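Local coordinates for type 3 secretion system chaperone PscG (Pseudomonas aeruginosa, PDB 2UWJ), which serves, along with PscE, as a chaperone that prevents premature polymerization of the PscF needle protein in the cytoplasm and is required for type III secretion needle assembly, at residues Leu26-Ala29 against Glu30-Arg34; Glu57-Ala60 against Phe61-Gly64. All blocks are in the same frame, centred on the assembly; numbering follows the deposited sequence.

Contact 1. Residues Leu26-Ala29 against Glu30-Arg34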
loop_
_atom_site.group_PDB
_atom_site.type_symbol
_atom_site.label_atom_id
_atom_site.label_comp_id
_atom_site.label_asym_id
_atom_site.label_seq_id
_atom_site.Cartn_x
_atom_site.Cartn_y
_atom_site.Cartn_z
ATOM N N LEU C 26 -15.550 -5.631 14.052
ATOM C CA LEU C 26 -15.355 -6.515 15.202
ATOM C C LEU C 26 -15.527 -8.006 14.827
ATOM O O LEU C 26 -14.738 -8.850 15.278
ATOM C CB LEU C 26 -16.314 -6.159 16.331
ATOM C CG LEU C 26 -16.168 -7.030 17.603
ATOM C CD1 LEU C 26 -14.758 -6.833 18.162
ATOM C CD2 LEU C 26 -17.250 -6.665 18.681
ATOM N N CYS C 27 -16.570 -8.335 14.060
ATOM C CA CYS C 27 -16.762 -9.731 13.640
ATOM C C CYS C 27 -15.553 -10.191 12.859
ATOM O O CYS C 27 -15.100 -11.332 12.986
ATOM C CB CYS C 27 -18.002 -9.873 12.732
ATOM S SG CYS C 27 -19.578 -9.642 13.574
ATOM N N ILE C 28 -15.002 -9.302 12.036
ATOM C CA ILE C 28 -13.832 -9.712 11.268
ATOM C C ILE C 28 -12.609 -9.887 12.151
ATOM O O ILE C 28 -11.838 -10.826 11.975
ATOM C CB ILE C 28 -13.532 -8.720 10.110
ATOM C CG1 ILE C 28 -14.677 -8.846 9.056
ATOM C CG2 ILE C 28 -12.127 -9.062 9.473
ATOM C CD1 ILE C 28 -14.783 -7.679 8.026
ATOM N N ALA C 29 -12.438 -8.998 13.130
ATOM C CA ALA C 29 -11.282 -9.124 14.018
ATOM C C ALA C 29 -11.321 -10.447 14.795
ATOM O O ALA C 29 -10.281 -11.099 14.973
ATOM C CB ALA C 29 -11.229 -7.950 15.021
ATOM N N GLU C 30 -12.490 -10.813 15.296
ATOM C CA GLU C 30 -12.635 -12.078 16.072
ATOM C C GLU C 30 -12.262 -13.273 15.197
ATOM O O GLU C 30 -11.485 -14.168 15.597
ATOM C CB GLU C 30 -14.077 -12.235 16.577
ATOM C CG GLU C 30 -14.250 -11.415 17.764
ATOM C CD GLU C 30 -15.676 -11.447 18.315
ATOM O OE1 GLU C 30 -16.396 -12.424 18.000
ATOM O OE2 GLU C 30 -16.027 -10.496 19.069
ATOM N N TRP C 31 -12.772 -13.261 13.980
ATOM C CA TRP C 31 -12.423 -14.329 13.015
ATOM C C TRP C 31 -10.908 -14.331 12.707
ATOM O O TRP C 31 -10.300 -15.391 12.664
ATOM C CB TRP C 31 -13.264 -14.113 11.768
ATOM C CG TRP C 31 -12.907 -14.963 10.618
ATOM C CD1 TRP C 31 -13.137 -16.315 10.465
ATOM C CD2 TRP C 31 -12.334 -14.513 9.403
ATOM N NE1 TRP C 31 -12.739 -16.715 9.208
ATOM C CE2 TRP C 31 -12.245 -15.623 8.539
ATOM C CE3 TRP C 31 -11.884 -13.261 8.955
ATOM C CZ2 TRP C 31 -11.729 -15.529 7.262
ATOM C CZ3 TRP C 31 -11.361 -13.157 7.670
ATOM C CH2 TRP C 31 -11.290 -14.294 6.837
ATOM N N LEU C 32 -10.275 -13.159 12.503
ATOM C CA LEU C 32 -8.829 -13.097 12.257
ATOM C C LEU C 32 -8.059 -13.695 13.450
ATOM O O LEU C 32 -7.011 -14.324 13.276
ATOM C CB LEU C 32 -8.348 -11.649 12.029
ATOM C CG LEU C 32 -8.761 -11.076 10.670
ATOM C CD1 LEU C 32 -8.528 -9.554 10.724
ATOM C CD2 LEU C 32 -7.916 -11.746 9.524
ATOM N N GLU C 33 -8.556 -13.474 14.658
ATOM C CA GLU C 33 -7.883 -14.058 15.809
ATOM C C GLU C 33 -8.014 -15.600 15.755
ATOM O O GLU C 33 -7.062 -16.318 16.048
ATOM C CB GLU C 33 -8.454 -13.477 17.100
ATOM C CG GLU C 33 -7.833 -12.122 17.428
ATOM C CD GLU C 33 -8.503 -11.410 18.586
ATOM O OE1 GLU C 33 -9.457 -11.970 19.168
ATOM O OE2 GLU C 33 -8.076 -10.278 18.924
ATOM N N ARG C 34 -9.170 -16.111 15.355
ATOM C CA ARG C 34 -9.280 -17.573 15.221
ATOM C C ARG C 34 -8.259 -18.092 14.214
ATOM O O ARG C 34 -7.760 -19.217 14.347
ATOM C CB ARG C 34 -10.656 -17.955 14.737
ATOM C CG ARG C 34 -11.649 -17.662 15.765
ATOM C CD ARG C 34 -12.651 -18.773 15.831
ATOM N NE ARG C 34 -12.047 -20.089 16.055
ATOM C CZ ARG C 34 -12.680 -21.053 16.705
ATOM N NH1 ARG C 34 -13.895 -20.826 17.187
ATOM N NH2 ARG C 34 -12.103 -22.231 16.871
#
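The backbone amides of Glu30, Trp31, Leu32 and Glu33 reach back one turn to the carbonyls of Leu26, Cys27, Ile28 and Ala29, and each of these acceptors is thereby used in regular alpha-helical order. Glu30 N meets Leu26 O at 3.0 Å and Trp31 N meets Cys27 O at 3.2 Å, both with a nearly straight N-H...O angle of 166°. The next pair is shorter, Leu32 N lying 2.9 Å from Ile28 O and close to the line of that carbonyl, and Glu33 N completes the set 3.0 Å from Ala29 O.

The side chains dress these bonds differently round the helix. Trp31 has CG anti to the backbone N (chi1 171°), and the six-membered part of its indole brings CE3 to 3.9 Å from Ile28 O, which sits at the ring edge in its plane. Ile28 and Leu32 run side by side in the same direction, CG2 of Ile28 touching CD1 of Leu32 at 3.8 Å; from helix 4-17, Ala13 packs on Ile28 and Ile6 on Leu32. On a more solvent-accessible side, the extended chain of Glu30 slants across Leu26, whose CG is 3.8 Å from Glu30 OE2. This is a van der Waals contact and not a polar bond, and Arg45 touches both side chains.

Glu33 forms a salt bridge with Arg45, while Arg34 NH1 is hydrogen-bonded to OE1 of Gln52 of the PscE chain. That chain also packs Ala56 against Trp31, whose side chain has a bound nickel ion about 3 Å away. The four carbonyls are thus satisfied within the helix itself, whereas the Glu33 carboxylate and Arg34 NH1 find partners beyond it, one in helix 38-51 and one in PscE.

Contact 2. Residues Glu57-Ala60 against Phe61-Gly64; sequences EALA and FAHG
Phe61 and His63 share a first torsion, chi1 -70° and -68°, that sets CG beside the backbone N and anti to the carbonyl carbon, which leaves each ring near a carbonyl of the preceding turn. For Phe61 the result is a ring alongside the backbone: CD2 lies 3.7 Å from Ala58 O, which sits at the ring edge near its plane. His63 repeats the theme two residues further on, its CD2 approaching Ala60 O to 3.4 Å, again with the oxygen at the edge of the ring.

The backbone carries its own bonds over the same residues. Phe61 N gives a hydrogen bond of 3.2 Å to Ala58 O, and Ala62 N gives one of 3.0 Å to Leu59 O. Both donors stand above the plane of the carbonyl they use, Ala62 N by as much as 64°, instead of lying on a lone pair, as is usual for bonds between residues three apart. Ala60 N makes the same kind of bond to Glu57 O. CD2 of Leu59 packs against CB of Ala62 at 4.1 Å, a small apolar patch that Phe74 of helix 71-80 touches on both residues.

Phe61 faces different company, since its side chain rests on Arg42, Arg45 and Ile46 of helix 38-51; Leu59 and Ala62 therefore serve one neighbouring helix while the phenyl ring serves another. Glu57 OE1 forms a salt bridge with Arg54.

Three consecutive bonds, from the amides of Ala60, Phe61 and Ala62 to the carbonyls three residues before them, are the pattern of 3-10 turns, here at the close of a short helix, as the chain passes to a loop within an all-helical protein of the TPR clan.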
loop_
_atom_site.group_PDB
_atom_site.type_symbol
_atom_site.label_atom_id
_atom_site.label_comp_id
_atom_site.label_asym_id
_atom_site.label_seq_id
_atom_site.Cartn_x
_atom_site.Cartn_y
_atom_site.Cartn_z
ATOM N N GLU C 57 -10.940 2.009 26.565
ATOM C CA GLU C 57 -10.962 0.600 26.191
ATOM C C GLU C 57 -9.835 0.307 25.162
ATOM O O GLU C 57 -9.198 -0.751 25.229
ATOM C CB GLU C 57 -12.329 0.217 25.626
ATOM C CG GLU C 57 -13.492 0.338 26.698
ATOM C CD GLU C 57 -14.838 0.316 25.993
ATOM O OE1 GLU C 57 -15.351 -0.773 25.662
ATOM O OE2 GLU C 57 -15.337 1.431 25.733
ATOM N N ALA C 58 -9.586 1.229 24.227
ATOM C CA ALA C 58 -8.498 1.005 23.257
ATOM C C ALA C 58 -7.184 0.941 24.024
ATOM O O ALA C 58 -6.331 0.100 23.731
ATOM C CB ALA C 58 -8.470 2.129 22.158
ATOM N N LEU C 59 -7.043 1.773 25.056
ATOM C CA LEU C 59 -5.818 1.815 25.841
ATOM C C LEU C 59 -5.620 0.585 26.736
ATOM O O LEU C 59 -4.528 0.356 27.216
ATOM C CB LEU C 59 -5.747 3.092 26.695
ATOM C CG LEU C 59 -5.205 4.334 25.960
ATOM C CD1 LEU C 59 -5.516 5.561 26.868
ATOM C CD2 LEU C 59 -3.626 4.212 25.688
ATOM N N ALA C 60 -6.659 -0.222 26.950
ATOM C CA ALA C 60 -6.436 -1.437 27.745
ATOM C C ALA C 60 -5.367 -2.326 27.019
ATOM O O ALA C 60 -4.642 -3.083 27.671
ATOM C CB ALA C 60 -7.749 -2.226 27.921
ATOM N N PHE C 61 -5.259 -2.201 25.694
ATOM C CA PHE C 61 -4.288 -3.013 24.905
ATOM C C PHE C 61 -2.840 -2.491 24.985
ATOM O O PHE C 61 -1.883 -3.202 24.611
ATOM C CB PHE C 61 -4.738 -3.076 23.442
ATOM C CG PHE C 61 -5.995 -3.910 23.202
ATOM C CD1 PHE C 61 -5.990 -5.287 23.414
ATOM C CD2 PHE C 61 -7.160 -3.321 22.729
ATOM C CE1 PHE C 61 -7.140 -6.070 23.151
ATOM C CE2 PHE C 61 -8.295 -4.075 22.465
ATOM C CZ PHE C 61 -8.294 -5.457 22.672
ATOM N N ALA C 62 -2.650 -1.271 25.496
ATOM C CA ALA C 62 -1.280 -0.713 25.612
ATOM C C ALA C 62 -0.368 -1.468 26.601
ATOM O O ALA C 62 0.861 -1.556 26.392
ATOM C CB ALA C 62 -1.316 0.838 26.002
ATOM N N HIS C 63 -0.976 -1.975 27.667
ATOM C CA HIS C 63 -0.299 -2.769 28.726
ATOM C C HIS C 63 0.490 -3.962 28.176
ATOM O O HIS C 63 -0.133 -4.909 27.763
ATOM C CB HIS C 63 -1.363 -3.348 29.662
ATOM C CG HIS C 63 -2.062 -2.311 30.479
ATOM N ND1 HIS C 63 -1.384 -1.469 31.333
ATOM C CD2 HIS C 63 -3.371 -1.966 30.565
ATOM C CE1 HIS C 63 -2.243 -0.647 31.910
ATOM N NE2 HIS C 63 -3.454 -0.930 31.460
ATOM N N GLY C 64 1.815 -3.877 28.150
ATOM C CA GLY C 64 2.629 -4.971 27.618
ATOM C C GLY C 64 2.545 -5.104 26.081
ATOM O O GLY C 64 3.049 -6.071 25.508
#

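In the fold
From the N terminus, the chain runs through helix 4-17 and enters helix 22-34, which holds contact 1. Helix 38-51 follows, then helix 55-59, whose residues open contact 2 as the chain heads for the loop before helix 71-80. Both contacts are local and close no long loop; they stand in series, neither nesting nor crossing. The centres of contact 1 and contact 2 are 18 Å apart, and the nearest atoms of contact 1 and contact 2 about 6 Å apart. What joins them is helix 38-51: Arg45 is touched by residues 26-34 as well as by Phe61. Contact 1 also looks to helix 4-17 and PscE, whereas contact 2 looks to helix 71-80, within the all-helical TPR-clan chain.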